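Local atomic coordinates of cyclic nucleotide-binding protein (Ruegeria pomeroyi, PDB entry 3FX3), a protein that probably binds DNA and regulates transcription, pairing a cyclic nucleotide-binding domain with a Crp-like helix-turn-helix domain. Residues T44-E49 with A54-I59; A8-A13 with A34-Y39. All coordinates share one frame; numbering follows the deposited sequence.

Interaction 1 (T44-E49 with A54-I59)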
# COMPACT_ATOMS: atom_id res chain seq x y z
N THR B 44 4.27 11.67 26.98
CA THR B 44 3.36 10.61 26.59
C THR B 44 2.09 11.15 25.89
O THR B 44 1.45 12.09 26.38
CB THR B 44 2.94 9.80 27.82
OG1 THR B 44 4.09 9.11 28.33
CG2 THR B 44 1.83 8.78 27.50
N LEU B 45 1.74 10.56 24.74
CA LEU B 45 0.45 10.80 24.07
C LEU B 45 -0.55 9.79 24.57
O LEU B 45 -1.66 10.14 24.90
CB LEU B 45 0.55 10.66 22.56
CG LEU B 45 1.19 11.80 21.76
CD1 LEU B 45 2.70 11.87 22.01
CD2 LEU B 45 0.88 11.61 20.27
N PHE B 46 -0.13 8.52 24.61
CA PHE B 46 -0.91 7.48 25.22
C PHE B 46 -0.04 6.31 25.56
O PHE B 46 1.07 6.19 25.08
CB PHE B 46 -2.06 7.02 24.31
CG PHE B 46 -1.63 6.55 22.93
CD1 PHE B 46 -1.18 5.26 22.72
CD2 PHE B 46 -1.74 7.39 21.84
CE1 PHE B 46 -0.80 4.83 21.45
CE2 PHE B 46 -1.36 6.97 20.55
CZ PHE B 46 -0.90 5.69 20.36
N LEU B 47 -0.58 5.44 26.39
CA LEU B 47 0.10 4.25 26.84
C LEU B 47 -0.65 2.99 26.40
O LEU B 47 -1.89 2.95 26.31
CB LEU B 47 0.21 4.26 28.38
CG LEU B 47 1.06 5.35 29.03
CD1 LEU B 47 1.00 5.23 30.59
CD2 LEU B 47 2.54 5.26 28.48
N GLN B 48 0.15 1.96 26.14
CA GLN B 48 -0.30 0.60 25.94
C GLN B 48 -1.38 0.21 26.95
O GLN B 48 -1.24 0.50 28.11
CB GLN B 48 0.92 -0.31 26.13
CG GLN B 48 0.96 -1.49 25.26
CD GLN B 48 2.22 -2.35 25.46
OE1 GLN B 48 3.36 -1.88 25.35
NE2 GLN B 48 1.99 -3.61 25.75
N GLU B 49 -2.42 -0.46 26.46
CA GLU B 49 -3.60 -0.88 27.21
C GLU B 49 -4.65 0.20 27.49
O GLU B 49 -5.73 -0.13 27.94
CB GLU B 49 -3.26 -1.62 28.52
CG GLU B 49 -2.28 -2.77 28.34
CD GLU B 49 -2.71 -3.78 27.28
OE1 GLU B 49 -3.94 -4.05 27.15
OE2 GLU B 49 -1.81 -4.28 26.58
N ALA B 54 -9.33 8.30 20.29
CA ALA B 54 -9.13 9.25 19.20
C ALA B 54 -8.22 8.63 18.17
O ALA B 54 -7.48 7.66 18.47
CB ALA B 54 -8.52 10.58 19.72
N ILE B 55 -8.29 9.20 16.97
CA ILE B 55 -7.34 8.90 15.92
C ILE B 55 -6.42 10.11 15.83
O ILE B 55 -6.87 11.24 15.99
CB ILE B 55 -8.05 8.68 14.58
CG1 ILE B 55 -9.04 7.49 14.68
CG2 ILE B 55 -7.06 8.41 13.48
CD1 ILE B 55 -9.92 7.32 13.42
N HIS B 56 -5.16 9.87 15.54
CA HIS B 56 -4.11 10.88 15.70
C HIS B 56 -3.47 11.27 14.40
O HIS B 56 -3.16 10.43 13.58
CB HIS B 56 -3.05 10.37 16.67
CG HIS B 56 -3.64 9.68 17.86
ND1 HIS B 56 -4.21 10.36 18.91
CD2 HIS B 56 -3.80 8.36 18.14
CE1 HIS B 56 -4.67 9.50 19.80
NE2 HIS B 56 -4.43 8.27 19.36
N VAL B 57 -3.26 12.57 14.24
CA VAL B 57 -2.61 13.14 13.10
C VAL B 57 -1.51 14.12 13.54
O VAL B 57 -1.81 15.14 14.21
CB VAL B 57 -3.61 13.89 12.21
CG1 VAL B 57 -2.91 14.36 10.95
CG2 VAL B 57 -4.84 13.00 11.85
N VAL B 58 -0.26 13.83 13.19
CA VAL B 58 0.85 14.71 13.54
C VAL B 58 0.79 15.95 12.66
O VAL B 58 0.63 15.83 11.44
CB VAL B 58 2.20 14.00 13.38
CG1 VAL B 58 3.38 14.92 13.85
CG2 VAL B 58 2.18 12.68 14.15
N ILE B 59 0.80 17.14 13.27
CA ILE B 59 0.83 18.40 12.56
C ILE B 59 2.27 18.89 12.46
O ILE B 59 2.67 19.47 11.44
CB ILE B 59 0.01 19.46 13.27
CG1 ILE B 59 -1.45 18.99 13.41
CG2 ILE B 59 0.12 20.82 12.55
CD1 ILE B 59 -2.10 18.46 12.13
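The rings of F46 and H56 meet across this contact and carry nearly all of it. Their planes are almost parallel, at 25°, but slid apart. The ring centroids lie 5.1 Å from each other, and overlap is slight. The CD2-CE2 bond of the phenyl ring does the touching. F46 CE2 comes to 3.5 Å from H56 NE2 and 3.7 Å from H56 CD2. The next atom round, F46 CD2, lies 3.8 Å from H56 NE2. The two side chains approach obliquely, and no hydrogen bond joins the segments. F46 CG sits between its own backbone N and carbonyl carbon (chi1 56°), which brings the ring over toward strand 54-58. The imidazole has a backbone neighbour too: A54 C lies 3.9 Å above the H56 ring plane, toward its rim.

The two segments belong to the two facing antiparallel sheets of the cyclic nucleotide-binding domain, a beta-roll of the cupin kind. The ring pair bridges these sheets in the buried interior. At the edge of one sheet, L45 and F46 both face A101 of strand 100-103 and form a classic beta bulge.

Both nitrogens of H56 have partners beyond the segments. NE2 is hydrogen-bonded to Y97 OH, and ND1 to H111 ND1. The two bonds fix the rotation of the imidazole and satisfy its buried polar atoms. Y97 also stacks on F46, so one residue serves both rings. F86 meets the H56 ring at a shallow angle, and its side chain also touches F46. Farther along strand 54-58, V57 touches helix 7-13 at A13, and I59 touches it at Q9, I12 and A13.

Interaction 2 (A8-A13 with A34-Y39). With PO4 (phosphate ion), chain F.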
# COMPACT_ATOMS: atom_id res chain seq x y z
N ALA B 8 -3.96 26.64 8.59
CA ALA B 8 -2.67 26.09 8.16
C ALA B 8 -2.46 24.68 8.73
O ALA B 8 -1.93 23.81 8.05
CB ALA B 8 -1.53 27.01 8.55
N GLN B 9 -2.92 24.45 9.95
CA GLN B 9 -2.76 23.13 10.59
C GLN B 9 -3.67 22.11 9.91
O GLN B 9 -3.27 20.97 9.65
CB GLN B 9 -3.07 23.20 12.08
CG GLN B 9 -2.12 24.07 12.90
CD GLN B 9 -2.34 25.56 12.69
OE1 GLN B 9 -3.37 26.01 12.20
NE2 GLN B 9 -1.33 26.33 13.02
N LYS B 10 -4.90 22.53 9.61
CA LYS B 10 -5.85 21.67 8.94
C LYS B 10 -5.36 21.28 7.52
O LYS B 10 -5.58 20.13 7.08
CB LYS B 10 -7.23 22.32 8.88
CG LYS B 10 -7.97 22.38 10.24
CD LYS B 10 -9.28 23.22 10.09
CE LYS B 10 -10.08 23.30 11.42
NZ LYS B 10 -11.29 24.22 11.36
N ALA B 11 -4.68 22.20 6.83
CA ALA B 11 -4.07 21.90 5.50
C ALA B 11 -3.03 20.80 5.66
O ALA B 11 -3.01 19.85 4.88
CB ALA B 11 -3.45 23.17 4.85
N ILE B 12 -2.19 20.89 6.68
CA ILE B 12 -1.25 19.79 6.99
C ILE B 12 -1.99 18.46 7.25
O ILE B 12 -1.62 17.42 6.67
CB ILE B 12 -0.32 20.15 8.16
CG1 ILE B 12 0.64 21.26 7.74
CG2 ILE B 12 0.49 18.93 8.64
CD1 ILE B 12 1.39 21.90 8.92
N ALA B 13 -3.05 18.49 8.05
CA ALA B 13 -3.82 17.28 8.35
C ALA B 13 -4.44 16.62 7.11
O ALA B 13 -4.61 15.40 7.07
CB ALA B 13 -4.90 17.55 9.41
N ALA B 34 -12.02 18.50 15.90
CA ALA B 34 -10.73 18.05 16.37
C ALA B 34 -10.38 18.63 17.75
O ALA B 34 -10.86 19.71 18.11
CB ALA B 34 -9.66 18.46 15.37
N VAL B 35 -9.56 17.91 18.50
CA VAL B 35 -8.95 18.42 19.74
C VAL B 35 -7.45 18.64 19.45
O VAL B 35 -6.75 17.72 19.03
CB VAL B 35 -9.14 17.44 20.91
CG1 VAL B 35 -8.43 17.95 22.17
CG2 VAL B 35 -10.63 17.25 21.21
N TRP B 36 -6.97 19.85 19.65
CA TRP B 36 -5.60 20.19 19.30
C TRP B 36 -4.72 20.15 20.54
O TRP B 36 -5.04 20.77 21.52
CB TRP B 36 -5.56 21.58 18.67
CG TRP B 36 -6.43 21.67 17.47
CD1 TRP B 36 -7.77 22.01 17.44
CD2 TRP B 36 -6.05 21.40 16.11
NE1 TRP B 36 -8.22 21.96 16.15
CE2 TRP B 36 -7.20 21.59 15.32
CE3 TRP B 36 -4.86 21.04 15.49
CZ2 TRP B 36 -7.17 21.45 13.94
CZ3 TRP B 36 -4.84 20.89 14.14
CH2 TRP B 36 -5.98 21.08 13.37
N ARG B 37 -3.62 19.39 20.50
CA ARG B 37 -2.72 19.30 21.62
C ARG B 37 -1.26 19.45 21.22
O ARG B 37 -0.86 19.02 20.15
CB ARG B 37 -2.89 17.97 22.36
CG ARG B 37 -4.24 17.79 23.03
CD ARG B 37 -4.39 18.74 24.20
NE ARG B 37 -5.60 18.46 24.97
CZ ARG B 37 -6.71 19.20 24.94
NH1 ARG B 37 -6.81 20.29 24.16
NH2 ARG B 37 -7.75 18.83 25.69
N SER B 38 -0.48 20.02 22.15
CA SER B 38 0.97 20.11 22.06
C SER B 38 1.60 19.20 23.05
O SER B 38 1.04 19.00 24.11
CB SER B 38 1.43 21.52 22.39
OG SER B 38 1.18 22.30 21.25
N TYR B 39 2.76 18.67 22.70
CA TYR B 39 3.50 17.74 23.57
C TYR B 39 4.97 18.18 23.62
O TYR B 39 5.57 18.54 22.60
CB TYR B 39 3.36 16.30 23.05
CG TYR B 39 1.94 15.80 23.07
CD1 TYR B 39 1.09 16.03 22.00
CD2 TYR B 39 1.42 15.13 24.18
CE1 TYR B 39 -0.25 15.61 22.02
CE2 TYR B 39 0.11 14.71 24.22
CZ TYR B 39 -0.74 14.96 23.11
OH TYR B 39 -2.07 14.56 23.13
P PO4 F . -13.07 25.00 14.47
O1 PO4 F . -13.69 24.13 15.55
O2 PO4 F . -11.76 24.42 13.96
O3 PO4 F . -14.10 25.14 13.37
O4 PO4 F . -12.71 26.35 15.06
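Q9 and K10 of helix 7-13 pass W36 of strand 35-39, with CA of Q9 and CA of W36 9.6 Å apart. The N-terminal helix thus rests beside an outermost strand of the beta-roll in the cyclic nucleotide-binding domain. W36 bridges the gap with the six-membered part of its indole. Its CG lies anti to the carbonyl carbon (chi1 -57°), and the ring reaches out to the helix. Q9 contributes its first carbon: Q9 CB is 3.6 Å from W36 CZ3 and approaches obliquely. The rest of the Q9 side chain leads away. K10 comes to the edge of the indole, near its plane, with K10 CG 3.9 Å from W36 CZ2. The two side chains cross at about a right angle. On one face of the indole, A34 CB lies 3.6 Å above the plane, toward the rim. H6 stacks on W36 as well.

Beyond CG the K10 chain is extended, and its ammonium group reaches a phosphate ion, probably from the crystallisation liquor. S32 OG is hydrogen-bonded to the same ion. K10 NZ also makes a weak hydrogen bond to A5 O. On the strand, R37 NH1 donates to W36 O at 3.2 Å, from 42° above the carbonyl plane. K10 NZ donates to phosphate O2 at 2.6 Å.

In the fold
Interaction 1 is buried and interaction 2 lies at the surface, yet both reach the same sheet, which holds strands 35-39 and 54-58. Interaction 1 ties that sheet to the facing one from inside. Interaction 2 sets the N-terminal helix beside one of its outermost strands, 35-39. The chemistry follows the place. Inside, two aromatic rings meet, and hydrogen bonds hold the imidazole. Outside, aliphatic carbons touch an indole, and a lysine binds a phosphate ion. The contacts, with centres 13 Å apart, also touch directly: I59 CD1 packs 3.7 Å from Q9 O, and L45 CA 3.9 Å from Y39 CE2. Strands 35-39 and 44-46 follow each other in the chain.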